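Local coordinates for CRISPR-associated endonuclease Cas1 (Thermotoga maritima, PDB 4XTK), which probably acts as a metal-dependent double-stranded DNA endonuclease in CRISPR adaptive immunity, working as a homodimer that joins a Cas2 dimer, at residues Pro67-Asn72 against Val78-Pro83; Glu161-Ile166 against Glu178-Arg183; Pro215-Gly218 against Glu222-Phe225. One frame throughout, in Å; residues are numbered along the deposited sequence.

Contact 1: residues Pro67-Asn72 against Val78-Pro83; sequences PIHFFN and VGTFYP
The hydroxyl OG1 of Thr-80 is held by two groups, the imidazole of His-69 across the strand pair and the phenol of Tyr-77. ND1 of His-69 lies 2.5 Å from OG1 of Thr-80 in a nearly straight hydrogen bond (168°), a closeness that at this resolution is no sign of unusual strength, and the hydroxyl meets the imidazole at its edge, in the ring plane. Both side chains leave a non-hydrogen-bonded antiparallel pair side by side; with OG1 beside the backbone N of Thr-80 (chi1 -66°), the methyl CG2 is turned over the centre of the Tyr-82 ring. The flanking pairs carry the backbone bonds. Phe-81 N donates to Ile-68 O at 2.8 Å, and Ile-68 N returns the bond to Phe-81 O at 3.2 Å. Two residues along, Phe-70 N reaches Gly-79 O at 2.8 Å, while Phe-70 O accepts from Val-78 N. On the other face of the sheet, branch CG2 of Ile-68 rests on CB of Phe-81 at 3.5 Å, and CB of Phe-70 meets CG2 of Val-78. This is a beta hairpin at the margin of the N-terminal beta domain. Strand 68-71 also pairs with strand 42-47, helix 55-63 covers Ile-68 and Phe-81, and strand 77-83 pairs antiparallel with a strand of the second subunit, so the sheet continues through the dimer interface.

Contact 2: residues Glu161-Ile166 against Glu178-Arg183; sequences EYYSMI and EKRTRR
Tyr-163, on the last turns of helix 148-166, meets the aliphatic shaft of Arg-180 in the loop that follows. CE2 of the Tyr-163 ring lies 3.5 Å from CD of Arg-180, and the neighbouring ring atom CD2 of Tyr-163 is 3.9 Å from CB of Arg-180, so these two ring atoms meet two methylenes of the arginine obliquely. Arg-180 can offer them because its chain runs extended from CG to NE, with CG pointing opposite the backbone N (chi1 -179°). The two side chains cross at a slant, and the guanidinium plane stands 71° from the ring plane, so the charged group does not stack on the tyrosine. It reaches on to helix 188-208, where NH1 of Arg-180 is hydrogen-bonded to Asn-190 and NH2 to Ser-194. Ile-193 of the same helix packs against both Tyr-163 and Arg-180, which makes this the compact half of the contact.

The other half is looser. OG of Ser-164 comes no nearer than 4.1 Å to the carbonyl O of Glu-178 and instead makes a weak hydrogen bond back to Glu-160 O of its own helix. CB of Glu-178, an exposed residue, points away from the helix, although its backbone N is weakly hydrogen-bonded to Asp-167.

Tyr-163 lies about 7 Å, side chain to side chain, from Glu-236 and about 9 Å from Glu-155, manganese ligands by similarity, so the contact borders the probable active site of the helical domain. Its chemistry is divided along a single arginine: hydrogen bonds from the guanidinium of Arg-180 to neutral oxygen acceptors tie the loop to helix 188-208, whereas against residues 161-166 the loop probably relies on apolar contact, with no hydrogen bond between the two segments.

Contact 3: residues Pro215-Gly218 against Glu222-Phe225; sequences PRIG and ETNF
Thr-223 directs its CB toward residues 215-218, and there the side chain forks. From CB, the methyl branch CG2 of Thr-223 lies opposite the backbone N and comes to 3.3 Å from the carbonyl O of Arg-216 and 4.0 Å from CA of Ile-217. The hydroxyl branch takes the position beside the backbone N (chi1 -62°), which brings it to the next peptide: Gly-218 N donates to OG1 of Thr-223 at 3.0 Å, in a bent hydrogen bond of 131°. OG1 of Thr-223 also lies 3.6 Å from CA of Ile-217 and 3.8 Å from CG2 of Ile-217, the two side chains slanting across each other. Both segments belong to the connection between helices 188-208 and 230-252 of the helical domain of Cas1, and the short turn between them carries His-221, a probable manganese ligand close to Gly-218. The backbone N of Thr-223 is hydrogen-bonded to the Tyr-100 hydroxyl of helix 93-101, and Ile-217 packs on Ile-93 and Gln-96 of that helix. The guanidinium of Arg-216 leads away from Thr-223 to form salt bridges with Asp-214 of its own chain and with Asp-214 of the second subunit.

How the contacts relate
From the N terminus, contact 1 comes first and closes a hairpin of five intervening residues in the beta domain. Contact 2 then closes an eleven-residue loop beyond helix 148-166, laying the chain beside that helix on its way to helix 188-208. Contact 3 closes a turn of three residues, folding the connection between helices 188-208 and 230-252 onto itself. The loops follow in series, none nested or crossed. Contacts 1 and 2 lie on opposite sides of the chain's centre, their own centres about 41 Å apart; contacts 1 and 3 both touch the second subunit. Contacts 2 and 3 both border the presumed metal site.

Contact 1: residues Pro67-Asn72 against Val78-Pro83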
loop_
_atom_site.group_PDB
_atom_site.type_symbol
_atom_site.label_atom_id
_atom_site.label_comp_id
_atom_site.label_asym_id
_atom_site.label_seq_id
_atom_site.Cartn_x
_atom_site.Cartn_y
_atom_site.Cartn_z
ATOM N N PRO E 67 6.196 4.420 10.994
ATOM C CA PRO E 67 4.844 4.040 10.592
ATOM C C PRO E 67 4.337 2.893 11.442
ATOM O O PRO E 67 5.126 2.143 12.027
ATOM C CB PRO E 67 5.011 3.625 9.128
ATOM C CG PRO E 67 6.475 3.386 8.934
ATOM C CD PRO E 67 7.210 3.722 10.198
ATOM N N ILE E 68 3.021 2.769 11.526
ATOM C CA ILE E 68 2.420 1.691 12.293
ATOM C C ILE E 68 1.430 0.950 11.402
ATOM O O ILE E 68 0.522 1.551 10.816
ATOM C CB ILE E 68 1.751 2.224 13.588
ATOM C CG1 ILE E 68 1.025 1.113 14.338
ATOM C CG2 ILE E 68 0.794 3.373 13.300
ATOM C CD1 ILE E 68 0.582 1.551 15.711
ATOM N N HIS E 69 1.650 -0.357 11.271
ATOM C CA HIS E 69 0.810 -1.218 10.441
ATOM C C HIS E 69 -0.253 -1.921 11.282
ATOM O O HIS E 69 0.023 -2.379 12.391
ATOM C CB HIS E 69 1.653 -2.266 9.712
ATOM C CG HIS E 69 2.816 -1.700 8.961
ATOM N ND1 HIS E 69 2.668 -0.977 7.797
ATOM C CD2 HIS E 69 4.147 -1.772 9.194
ATOM C CE1 HIS E 69 3.860 -0.613 7.354
ATOM N NE2 HIS E 69 4.774 -1.086 8.181
ATOM N N PHE E 70 -1.463 -2.021 10.743
ATOM C CA PHE E 70 -2.568 -2.629 11.471
ATOM C C PHE E 70 -3.035 -3.935 10.821
ATOM O O PHE E 70 -3.179 -4.020 9.600
ATOM C CB PHE E 70 -3.736 -1.639 11.580
ATOM C CG PHE E 70 -3.421 -0.422 12.404
ATOM C CD1 PHE E 70 -3.590 -0.440 13.777
ATOM C CD2 PHE E 70 -2.948 0.736 11.807
ATOM C CE1 PHE E 70 -3.300 0.676 14.538
ATOM C CE2 PHE E 70 -2.656 1.855 12.563
ATOM C CZ PHE E 70 -2.830 1.826 13.928
ATOM N N PHE E 71 -3.266 -4.948 11.653
ATOM C CA PHE E 71 -3.762 -6.245 11.195
ATOM C C PHE E 71 -4.964 -6.689 12.032
ATOM O O PHE E 71 -5.064 -6.360 13.212
ATOM C CB PHE E 71 -2.655 -7.301 11.262
ATOM C CG PHE E 71 -1.434 -6.950 10.462
ATOM C CD1 PHE E 71 -0.448 -6.134 10.996
ATOM C CD2 PHE E 71 -1.267 -7.442 9.176
ATOM C CE1 PHE E 71 0.673 -5.807 10.260
ATOM C CE2 PHE E 71 -0.148 -7.120 8.437
ATOM C CZ PHE E 71 0.824 -6.304 8.980
ATOM N N ASN E 72 -5.878 -7.432 11.422
ATOM C CA ASN E 72 -7.078 -7.861 12.126
ATOM C C ASN E 72 -6.869 -9.169 12.895
ATOM O O ASN E 72 -5.737 -9.635 13.051
ATOM C CB ASN E 72 -8.258 -7.995 11.152
ATOM C CG ASN E 72 -8.084 -9.125 10.137
ATOM O OD1 ASN E 72 -7.269 -10.035 10.309
ATOM N ND2 ASN E 72 -8.881 -9.075 9.075
ATOM N N VAL E 78 -5.129 -4.659 7.374
ATOM C CA VAL E 78 -6.176 -3.672 7.122
ATOM C C VAL E 78 -5.656 -2.355 6.536
ATOM O O VAL E 78 -6.343 -1.709 5.744
ATOM C CB VAL E 78 -7.010 -3.397 8.400
ATOM C CG1 VAL E 78 -7.479 -4.711 8.994
ATOM C CG2 VAL E 78 -6.228 -2.613 9.417
ATOM N N GLY E 79 -4.455 -1.949 6.939
ATOM C CA GLY E 79 -3.913 -0.661 6.539
ATOM C C GLY E 79 -2.767 -0.155 7.405
ATOM O O GLY E 79 -2.406 -0.766 8.408
ATOM N N THR E 80 -2.197 0.978 7.012
ATOM C CA THR E 80 -1.019 1.522 7.676
ATOM C C THR E 80 -1.175 3.010 7.940
ATOM O O THR E 80 -1.726 3.736 7.111
ATOM C CB THR E 80 0.258 1.293 6.826
ATOM O OG1 THR E 80 0.535 -0.111 6.729
ATOM C CG2 THR E 80 1.470 2.008 7.421
ATOM N N PHE E 81 -0.693 3.466 9.093
ATOM C CA PHE E 81 -0.542 4.897 9.314
ATOM C C PHE E 81 0.857 5.308 8.868
ATOM O O PHE E 81 1.856 4.936 9.486
ATOM C CB PHE E 81 -0.763 5.265 10.782
ATOM C CG PHE E 81 -0.334 6.664 11.122
ATOM C CD1 PHE E 81 -1.158 7.743 10.844
ATOM C CD2 PHE E 81 0.906 6.903 11.701
ATOM C CE1 PHE E 81 -0.756 9.034 11.144
ATOM C CE2 PHE E 81 1.314 8.188 12.000
ATOM C CZ PHE E 81 0.482 9.255 11.724
ATOM N N TYR E 82 0.924 6.066 7.784
ATOM C CA TYR E 82 2.201 6.556 7.287
ATOM C C TYR E 82 2.412 7.990 7.741
ATOM O O TYR E 82 1.586 8.858 7.455
ATOM C CB TYR E 82 2.271 6.484 5.758
ATOM C CG TYR E 82 2.374 5.092 5.173
ATOM C CD1 TYR E 82 3.598 4.432 5.098
ATOM C CD2 TYR E 82 1.251 4.448 4.667
ATOM C CE1 TYR E 82 3.693 3.161 4.549
ATOM C CE2 TYR E 82 1.339 3.185 4.108
ATOM C CZ TYR E 82 2.557 2.543 4.056
ATOM O OH TYR E 82 2.632 1.282 3.505
ATOM N N PRO E 83 3.517 8.247 8.454
ATOM C CA PRO E 83 3.855 9.631 8.797
ATOM C C PRO E 83 4.175 10.398 7.525
ATOM O O PRO E 83 4.449 9.767 6.501
ATOM C CB PRO E 83 5.094 9.494 9.689
ATOM C CG PRO E 83 5.124 8.054 10.108
ATOM C CD PRO E 83 4.505 7.292 8.976
#

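Contact 2: residues Glu161-Ile166 against Glu178-Arg183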
loop_
_atom_site.group_PDB
_atom_site.type_symbol
_atom_site.label_atom_id
_atom_site.label_comp_id
_atom_site.label_asym_id
_atom_site.label_seq_id
_atom_site.Cartn_x
_atom_site.Cartn_y
_atom_site.Cartn_z
ATOM N N GLU E 161 0.614 -35.087 -12.473
ATOM C CA GLU E 161 1.161 -36.429 -12.302
ATOM C C GLU E 161 1.275 -36.770 -10.818
ATOM O O GLU E 161 0.992 -37.893 -10.386
ATOM C CB GLU E 161 2.525 -36.540 -12.985
ATOM C CG GLU E 161 3.264 -37.824 -12.692
ATOM C CD GLU E 161 2.508 -39.043 -13.172
ATOM O OE1 GLU E 161 1.740 -38.913 -14.150
ATOM O OE2 GLU E 161 2.676 -40.129 -12.575
ATOM N N TYR E 162 1.701 -35.781 -10.044
ATOM C CA TYR E 162 1.810 -35.915 -8.609
ATOM C C TYR E 162 0.448 -36.239 -8.000
ATOM O O TYR E 162 0.337 -37.111 -7.137
ATOM C CB TYR E 162 2.391 -34.630 -8.023
ATOM C CG TYR E 162 2.108 -34.409 -6.562
ATOM C CD1 TYR E 162 2.937 -34.940 -5.586
ATOM C CD2 TYR E 162 1.016 -33.654 -6.158
ATOM C CE1 TYR E 162 2.680 -34.733 -4.246
ATOM C CE2 TYR E 162 0.750 -33.443 -4.823
ATOM C CZ TYR E 162 1.585 -33.983 -3.873
ATOM O OH TYR E 162 1.326 -33.768 -2.548
ATOM N N TYR E 163 -0.587 -35.549 -8.472
ATOM C CA TYR E 163 -1.947 -35.774 -7.993
ATOM C C TYR E 163 -2.455 -37.183 -8.320
ATOM O O TYR E 163 -3.183 -37.785 -7.524
ATOM C CB TYR E 163 -2.891 -34.721 -8.576
ATOM C CG TYR E 163 -2.928 -33.442 -7.775
ATOM C CD1 TYR E 163 -2.946 -33.475 -6.387
ATOM C CD2 TYR E 163 -2.932 -32.198 -8.403
ATOM C CE1 TYR E 163 -2.977 -32.309 -5.642
ATOM C CE2 TYR E 163 -2.964 -31.024 -7.663
ATOM C CZ TYR E 163 -2.986 -31.087 -6.283
ATOM O OH TYR E 163 -3.016 -29.935 -5.532
ATOM N N SER E 164 -2.063 -37.707 -9.477
ATOM C CA SER E 164 -2.408 -39.075 -9.850
ATOM C C SER E 164 -1.764 -40.067 -8.896
ATOM O O SER E 164 -2.350 -41.102 -8.585
ATOM C CB SER E 164 -1.978 -39.383 -11.286
ATOM O OG SER E 164 -2.772 -38.672 -12.220
ATOM N N MET E 165 -0.559 -39.751 -8.429
ATOM C CA MET E 165 0.127 -40.630 -7.493
ATOM C C MET E 165 -0.523 -40.529 -6.120
ATOM O O MET E 165 -0.539 -41.495 -5.361
ATOM C CB MET E 165 1.618 -40.296 -7.407
ATOM C CG MET E 165 2.386 -40.448 -8.721
ATOM S SD MET E 165 2.250 -42.089 -9.468
ATOM C CE MET E 165 2.663 -43.156 -8.092
ATOM N N ILE E 166 -1.072 -39.356 -5.815
ATOM C CA ILE E 166 -1.761 -39.130 -4.546
ATOM C C ILE E 166 -3.026 -39.980 -4.466
ATOM O O ILE E 166 -3.411 -40.439 -3.394
ATOM C CB ILE E 166 -2.122 -37.636 -4.361
ATOM C CG1 ILE E 166 -0.859 -36.808 -4.143
ATOM C CG2 ILE E 166 -3.054 -37.437 -3.187
ATOM C CD1 ILE E 166 -0.070 -37.227 -2.939
ATOM N N GLU E 178 -8.824 -38.266 -9.435
ATOM C CA GLU E 178 -8.813 -38.632 -10.846
ATOM C C GLU E 178 -7.830 -37.707 -11.566
ATOM O O GLU E 178 -6.621 -37.768 -11.334
ATOM C CB GLU E 178 -10.214 -38.551 -11.456
ATOM C CG GLU E 178 -11.210 -39.540 -10.860
ATOM C CD GLU E 178 -10.773 -40.989 -11.016
ATOM O OE1 GLU E 178 -10.432 -41.390 -12.151
ATOM O OE2 GLU E 178 -10.778 -41.728 -10.005
ATOM N N LYS E 179 -8.344 -36.867 -12.449
ATOM C CA LYS E 179 -7.525 -35.865 -13.115
ATOM C C LYS E 179 -7.763 -34.474 -12.514
ATOM O O LYS E 179 -8.905 -34.062 -12.361
ATOM C CB LYS E 179 -7.840 -35.879 -14.609
ATOM C CG LYS E 179 -6.980 -35.017 -15.505
ATOM C CD LYS E 179 -7.438 -35.254 -16.954
ATOM C CE LYS E 179 -6.615 -34.494 -17.981
ATOM N NZ LYS E 179 -5.235 -35.027 -18.120
ATOM N N ARG E 180 -6.694 -33.768 -12.140
ATOM C CA ARG E 180 -6.801 -32.339 -11.820
ATOM C C ARG E 180 -6.049 -31.478 -12.821
ATOM O O ARG E 180 -4.827 -31.574 -12.949
ATOM C CB ARG E 180 -6.279 -32.012 -10.421
ATOM C CG ARG E 180 -6.409 -30.509 -10.094
ATOM C CD ARG E 180 -6.243 -30.213 -8.615
ATOM N NE ARG E 180 -6.512 -28.812 -8.289
ATOM C CZ ARG E 180 -7.673 -28.362 -7.819
ATOM N NH1 ARG E 180 -8.683 -29.201 -7.626
ATOM N NH2 ARG E 180 -7.829 -27.073 -7.538
ATOM N N THR E 181 -6.790 -30.619 -13.510
ATOM C CA THR E 181 -6.226 -29.723 -14.511
ATOM C C THR E 181 -6.474 -28.262 -14.136
ATOM O O THR E 181 -6.924 -27.962 -13.030
ATOM C CB THR E 181 -6.803 -30.005 -15.909
ATOM O OG1 THR E 181 -8.232 -29.905 -15.870
ATOM C CG2 THR E 181 -6.416 -31.400 -16.365
ATOM N N ARG E 182 -6.144 -27.357 -15.050
ATOM C CA ARG E 182 -6.400 -25.935 -14.852
ATOM C C ARG E 182 -7.906 -25.649 -14.706
ATOM O O ARG E 182 -8.305 -24.652 -14.096
ATOM C CB ARG E 182 -5.796 -25.125 -16.006
ATOM N N ARG E 183 -8.736 -26.524 -15.270
ATOM C CA ARG E 183 -10.172 -26.505 -14.990
ATOM C C ARG E 183 -10.587 -27.848 -14.399
ATOM O O ARG E 183 -11.031 -28.744 -15.120
ATOM C CB ARG E 183 -10.994 -26.205 -16.245
ATOM C CG ARG E 183 -12.473 -26.022 -15.959
ATOM C CD ARG E 183 -13.263 -25.708 -17.208
ATOM N NE ARG E 183 -14.697 -25.656 -16.934
ATOM C CZ ARG E 183 -15.341 -24.565 -16.537
ATOM N NH1 ARG E 183 -14.680 -23.426 -16.371
ATOM N NH2 ARG E 183 -16.646 -24.608 -16.312
#

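Contact 3: residues Pro215-Gly218 against Glu222-Phe225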
loop_
_atom_site.group_PDB
_atom_site.type_symbol
_atom_site.label_atom_id
_atom_site.label_comp_id
_atom_site.label_asym_id
_atom_site.label_seq_id
_atom_site.Cartn_x
_atom_site.Cartn_y
_atom_site.Cartn_z
ATOM N N PRO E 215 3.056 -8.231 -3.201
ATOM C CA PRO E 215 2.352 -9.432 -3.669
ATOM C C PRO E 215 1.899 -9.362 -5.129
ATOM O O PRO E 215 1.563 -10.398 -5.701
ATOM C CB PRO E 215 1.143 -9.504 -2.737
ATOM C CG PRO E 215 0.872 -8.089 -2.391
ATOM C CD PRO E 215 2.216 -7.427 -2.295
ATOM N N ARG E 216 1.886 -8.168 -5.718
ATOM C CA ARG E 216 1.359 -8.005 -7.075
ATOM C C ARG E 216 2.347 -8.387 -8.170
ATOM O O ARG E 216 1.968 -8.500 -9.329
ATOM C CB ARG E 216 0.883 -6.572 -7.287
ATOM C CG ARG E 216 -0.378 -6.288 -6.510
ATOM C CD ARG E 216 -0.684 -4.819 -6.427
ATOM N NE ARG E 216 0.338 -4.083 -5.698
ATOM C CZ ARG E 216 0.173 -2.837 -5.272
ATOM N NH1 ARG E 216 -0.980 -2.216 -5.492
ATOM N NH2 ARG E 216 1.146 -2.216 -4.621
ATOM N N ILE E 217 3.603 -8.604 -7.807
ATOM C CA ILE E 217 4.579 -9.066 -8.781
ATOM C C ILE E 217 5.060 -10.470 -8.453
ATOM O O ILE E 217 5.719 -10.676 -7.445
ATOM C CB ILE E 217 5.798 -8.116 -8.866
ATOM C CG1 ILE E 217 5.356 -6.722 -9.311
ATOM C CG2 ILE E 217 6.836 -8.666 -9.814
ATOM C CD1 ILE E 217 6.480 -5.719 -9.358
ATOM N N GLY E 218 4.715 -11.430 -9.308
ATOM C CA GLY E 218 5.221 -12.790 -9.210
ATOM C C GLY E 218 6.268 -13.127 -10.269
ATOM O O GLY E 218 6.639 -12.277 -11.077
ATOM N N GLU E 222 2.984 -15.410 -14.494
ATOM C CA GLU E 222 3.106 -14.165 -15.232
ATOM C C GLU E 222 2.531 -13.015 -14.407
ATOM O O GLU E 222 1.465 -13.148 -13.810
ATOM C CB GLU E 222 2.389 -14.276 -16.582
ATOM C CG GLU E 222 2.759 -13.189 -17.576
ATOM C CD GLU E 222 1.845 -13.162 -18.792
ATOM O OE1 GLU E 222 0.988 -12.257 -18.871
ATOM O OE2 GLU E 222 1.983 -14.042 -19.668
ATOM N N THR E 223 3.214 -11.878 -14.384
ATOM C CA THR E 223 2.631 -10.738 -13.702
ATOM C C THR E 223 1.784 -10.036 -14.750
ATOM O O THR E 223 2.290 -9.413 -15.678
ATOM C CB THR E 223 3.690 -9.783 -13.105
ATOM O OG1 THR E 223 4.461 -10.479 -12.120
ATOM C CG2 THR E 223 3.023 -8.573 -12.442
ATOM N N ASN E 224 0.478 -10.143 -14.554
ATOM C CA ASN E 224 -0.531 -9.745 -15.520
ATOM C C ASN E 224 -1.632 -9.066 -14.725
ATOM O O ASN E 224 -1.386 -8.616 -13.611
ATOM C CB ASN E 224 -1.055 -10.928 -16.348
ATOM C CG ASN E 224 -1.573 -12.068 -15.500
ATOM O OD1 ASN E 224 -1.879 -11.897 -14.325
ATOM N ND2 ASN E 224 -1.681 -13.245 -16.102
ATOM N N PHE E 225 -2.818 -8.931 -15.301
ATOM C CA PHE E 225 -3.850 -8.105 -14.687
ATOM C C PHE E 225 -4.561 -8.799 -13.531
ATOM O O PHE E 225 -5.511 -8.273 -12.955
ATOM C CB PHE E 225 -4.836 -7.650 -15.752
ATOM C CG PHE E 225 -4.302 -6.536 -16.588
ATOM C CD1 PHE E 225 -3.390 -6.792 -17.592
ATOM C CD2 PHE E 225 -4.671 -5.226 -16.337
ATOM C CE1 PHE E 225 -2.877 -5.768 -18.350
ATOM C CE2 PHE E 225 -4.163 -4.196 -17.093
ATOM C CZ PHE E 225 -3.263 -4.467 -18.100
#